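Local structure of ammonium transporter (Kuenenia stuttgartiensis, 6EU6) at residues A[229-232]-A[233-237]; A[296-299]-A[300-304]. The protein probably senses ammonium at the membrane and signals its presence, as the transporter-like part of an ammonium sensor histidine kinase. One frame throughout, in Å; residues are numbered along the deposited sequence.

Contact 1 of 2, residues A[229-232]-A[233-237]; sequences LRVS and VNIGL
With chi1 at 45°, S232 holds OG between its own backbone N and carbonyl carbon, within reach of N234. N234 meets it with CG beside its backbone N, chi1 -68°, which leaves ND2 beside the serine hydroxyl. OG of S232 then accepts two weak hydrogen bonds from N234. N234 N reaches S232 OG at 3.5 Å. N234 ND2 reaches S232 OG at 3.3 Å. The first is a capping bond, made to a serine that precedes the turn into helix 234-261. The carbonyl of S232 makes a firmer link. I235 N donates to S232 O at 3.0 Å, with a nearly straight N-H...O angle of 168°. This donor lies well above the carbonyl plane. The same bond brings I235 CG2 into a tight approach, 3.0 Å from S232 O. I235 CD1 reaches V231 CG1 in a loose apolar contact of 4.4 Å. Residues 229-232 lie in the loop after helix 206-226, and 233-237 lead into helix 234-261. V231 packs on I8 and W12 of helix 2-34, while its backbone N bonds N9 OD1. V231 and I235 also meet L11 and I14 of a second subunit.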
loop_
_atom_site.group_PDB
_atom_site.type_symbol
_atom_site.label_atom_id
_atom_site.label_comp_id
_atom_site.label_asym_id
_atom_site.label_seq_id
_atom_site.Cartn_x
_atom_site.Cartn_y
_atom_site.Cartn_z
ATOM N N LEU A 229 7.320 -9.873 17.796
ATOM C CA LEU A 229 8.001 -11.059 17.300
ATOM C C LEU A 229 7.175 -12.344 17.454
ATOM O O LEU A 229 7.687 -13.397 17.328
ATOM C CB LEU A 229 9.391 -11.186 17.911
ATOM C CG LEU A 229 10.300 -10.035 17.578
ATOM C CD1 LEU A 229 11.640 -10.191 18.282
ATOM C CD2 LEU A 229 10.502 -9.864 16.084
ATOM N N ARG A 230 5.872 -12.213 17.683
ATOM C CA ARG A 230 4.996 -13.366 17.867
ATOM C C ARG A 230 3.572 -12.849 17.797
ATOM O O ARG A 230 3.340 -11.653 17.941
ATOM C CB ARG A 230 5.214 -14.074 19.211
ATOM C CG ARG A 230 4.545 -13.385 20.391
ATOM C CD ARG A 230 4.707 -14.209 21.663
ATOM N NE ARG A 230 5.037 -15.558 21.262
ATOM C CZ ARG A 230 4.141 -16.495 20.959
ATOM N NH1 ARG A 230 2.812 -16.250 21.077
ATOM N NH2 ARG A 230 4.594 -17.671 20.558
ATOM N N VAL A 231 2.626 -13.741 17.555
ATOM C CA VAL A 231 1.244 -13.336 17.518
ATOM C C VAL A 231 0.636 -13.672 18.821
ATOM O O VAL A 231 0.698 -14.802 19.232
ATOM C CB VAL A 231 0.480 -14.111 16.431
ATOM C CG1 VAL A 231 -0.933 -13.594 16.336
ATOM C CG2 VAL A 231 1.205 -14.025 15.088
ATOM N N SER A 232 0.032 -12.692 19.466
ATOM C CA SER A 232 -0.799 -12.891 20.678
ATOM C C SER A 232 -1.914 -11.871 20.590
ATOM O O SER A 232 -1.916 -10.991 19.743
ATOM C CB SER A 232 -0.035 -12.661 21.983
ATOM O OG SER A 232 0.783 -11.493 21.986
ATOM N N VAL A 233 -2.815 -11.958 21.513
ATOM C CA VAL A 233 -3.826 -10.925 21.784
ATOM C C VAL A 233 -3.233 -9.499 21.905
ATOM O O VAL A 233 -3.854 -8.472 21.572
ATOM C CB VAL A 233 -4.612 -11.367 23.056
ATOM C CG1 VAL A 233 -5.064 -12.828 22.898
ATOM C CG2 VAL A 233 -3.757 -11.321 24.299
ATOM N N ASN A 234 -1.968 -9.428 22.262
ATOM C CA ASN A 234 -1.304 -8.152 22.398
ATOM C C ASN A 234 -1.139 -7.363 21.095
ATOM O O ASN A 234 -0.784 -6.161 21.128
ATOM C CB ASN A 234 0.085 -8.375 23.011
ATOM C CG ASN A 234 -0.028 -8.830 24.410
ATOM O OD1 ASN A 234 -0.882 -8.331 25.140
ATOM N ND2 ASN A 234 0.768 -9.820 24.790
ATOM N N ILE A 235 -1.286 -8.051 19.970
ATOM C CA ILE A 235 -1.062 -7.444 18.686
ATOM C C ILE A 235 -2.050 -6.295 18.465
ATOM O O ILE A 235 -1.648 -5.231 18.050
ATOM C CB ILE A 235 -1.179 -8.522 17.607
ATOM C CG1 ILE A 235 -0.751 -8.057 16.262
ATOM C CG2 ILE A 235 -2.593 -9.109 17.538
ATOM C CD1 ILE A 235 -0.745 -9.293 15.375
ATOM N N GLY A 236 -3.336 -6.511 18.797
ATOM C CA GLY A 236 -4.346 -5.455 18.680
ATOM C C GLY A 236 -4.056 -4.270 19.600
ATOM O O GLY A 236 -4.290 -3.112 19.234
ATOM N N LEU A 237 -3.484 -4.549 20.752
ATOM C CA LEU A 237 -3.169 -3.494 21.711
ATOM C C LEU A 237 -2.085 -2.610 21.146
ATOM O O LEU A 237 -2.189 -1.390 21.239
ATOM C CB LEU A 237 -2.743 -4.097 23.075
ATOM C CG LEU A 237 -2.183 -3.135 24.149
ATOM C CD1 LEU A 237 -3.209 -2.108 24.488
ATOM C CD2 LEU A 237 -1.792 -3.966 25.381
#

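Contact 2 of 2, residues A[296-299]-A[300-304]; sequences GLIT and GILAI
T299 and G300 bury the most surface here, followed by I298, all within one continuous run of helix 289-312. A303 N donates a hydrogen bond to T299 O at 2.8 Å, and A303 CB lies 3.1 Å from the same T299 O. G300 brings no side chain; its N donates to G296 O, also at 2.8 Å, with the donor tilted 26° from the carbonyl plane. T299 carries OG1 beside its backbone N, chi1 -53°, where it bonds I295 O one turn back. I298 works through its carbonyl and its CG2 branch. L302 N bonds I298 O at 3.0 Å, and L302 CG sits 3.2 Å from that oxygen. The two side chains run alongside each other, I298 CG2 touching L302 CD1 at 3.7 Å. One residue earlier in each segment, L297 CD2 approaches I301 CD1 at 4.3 Å. T299 and A303 touch helix 266-280, and T299 and L302 touch I332 of helix 322-340. The chemistry is consistent with a membrane-spanning alpha-helix. Backbone N-H and C=O groups pair with each other, though I301 N to L297 O is weak. The threonine hydroxyl bonds a backbone carbonyl, so the side chains offer mainly hydrocarbon to their surroundings.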
loop_
_atom_site.group_PDB
_atom_site.type_symbol
_atom_site.label_atom_id
_atom_site.label_comp_id
_atom_site.label_asym_id
_atom_site.label_seq_id
_atom_site.Cartn_x
_atom_site.Cartn_y
_atom_site.Cartn_z
ATOM N N GLY A 296 1.175 10.890 22.784
ATOM C CA GLY A 296 0.933 11.589 21.534
ATOM C C GLY A 296 0.770 13.096 21.718
ATOM O O GLY A 296 1.365 13.884 20.983
ATOM N N LEU A 297 -0.054 13.476 22.679
ATOM C CA LEU A 297 -0.331 14.872 22.989
ATOM C C LEU A 297 0.943 15.621 23.377
ATOM O O LEU A 297 1.310 16.643 22.785
ATOM C CB LEU A 297 -1.330 14.909 24.096
ATOM C CG LEU A 297 -1.676 16.225 24.775
ATOM C CD1 LEU A 297 -2.921 15.941 25.632
ATOM C CD2 LEU A 297 -0.550 16.823 25.623
ATOM N N ILE A 298 1.681 15.055 24.287
ATOM C CA ILE A 298 2.916 15.655 24.736
ATOM C C ILE A 298 3.965 15.723 23.603
ATOM O O ILE A 298 4.624 16.745 23.396
ATOM C CB ILE A 298 3.497 14.802 25.851
ATOM C CG1 ILE A 298 2.664 14.910 27.117
ATOM C CG2 ILE A 298 4.956 15.239 26.157
ATOM C CD1 ILE A 298 3.013 13.779 28.112
ATOM N N THR A 299 4.095 14.616 22.841
ATOM C CA THR A 299 5.082 14.573 21.773
ATOM C C THR A 299 4.730 15.521 20.647
ATOM O O THR A 299 5.600 16.203 20.098
ATOM C CB THR A 299 5.258 13.157 21.206
ATOM O OG1 THR A 299 5.526 12.244 22.275
ATOM C CG2 THR A 299 6.377 13.104 20.076
ATOM N N GLY A 300 3.469 15.594 20.298
ATOM C CA GLY A 300 3.037 16.468 19.239
ATOM C C GLY A 300 3.470 17.950 19.428
ATOM O O GLY A 300 4.053 18.580 18.556
ATOM N N ILE A 301 3.114 18.513 20.564
ATOM C CA ILE A 301 3.511 19.860 20.944
ATOM C C ILE A 301 5.040 19.979 21.072
ATOM O O ILE A 301 5.619 20.909 20.537
ATOM C CB ILE A 301 2.804 20.225 22.267
ATOM C CG1 ILE A 301 1.304 20.362 21.982
ATOM C CG2 ILE A 301 3.323 21.504 22.882
ATOM C CD1 ILE A 301 0.481 20.194 23.219
ATOM N N LEU A 302 5.692 19.086 21.800
ATOM C CA LEU A 302 7.121 19.264 22.014
ATOM C C LEU A 302 7.882 19.164 20.695
ATOM O O LEU A 302 8.951 19.819 20.500
ATOM C CB LEU A 302 7.686 18.259 22.988
ATOM C CG LEU A 302 7.195 18.390 24.437
ATOM C CD1 LEU A 302 7.834 17.336 25.318
ATOM C CD2 LEU A 302 7.634 19.734 24.926
ATOM N N ALA A 303 7.369 18.350 19.776
ATOM C CA ALA A 303 8.085 18.170 18.506
ATOM C C ALA A 303 8.007 19.438 17.635
ATOM O O ALA A 303 8.960 19.793 16.945
ATOM C CB ALA A 303 7.557 16.969 17.754
ATOM N N ILE A 304 6.868 20.127 17.693
ATOM C CA ILE A 304 6.674 21.346 16.956
ATOM C C ILE A 304 7.559 22.458 17.579
ATOM O O ILE A 304 8.118 23.245 16.816
ATOM C CB ILE A 304 5.196 21.777 16.989
ATOM C CG1 ILE A 304 4.376 20.815 16.121
ATOM C CG2 ILE A 304 5.014 23.208 16.490
ATOM C CD1 ILE A 304 2.881 21.032 16.314
#

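Contacts 1 and 2 do not touch. Their centres are about 27 Å apart and their nearest atoms about 13 Å. Contact 1 comes first in the chain, at the entry to helix 234-261. That helix also connects the two regions, because further along it S252 meets L297 and A253, I257 and R261 meet I304. The settings differ. Contact 1 borders a second subunit, whereas no other chain of the assembly touches contact 2. The N234 side chain is about 4 Å from a bound MES buffer molecule. The L297 side chain is about 11 Å from a bound dodecyl maltoside, not in contact. L314, K315 and I316 of the nonyl maltoside pocket follow the end of helix 289-312, which carries contact 2.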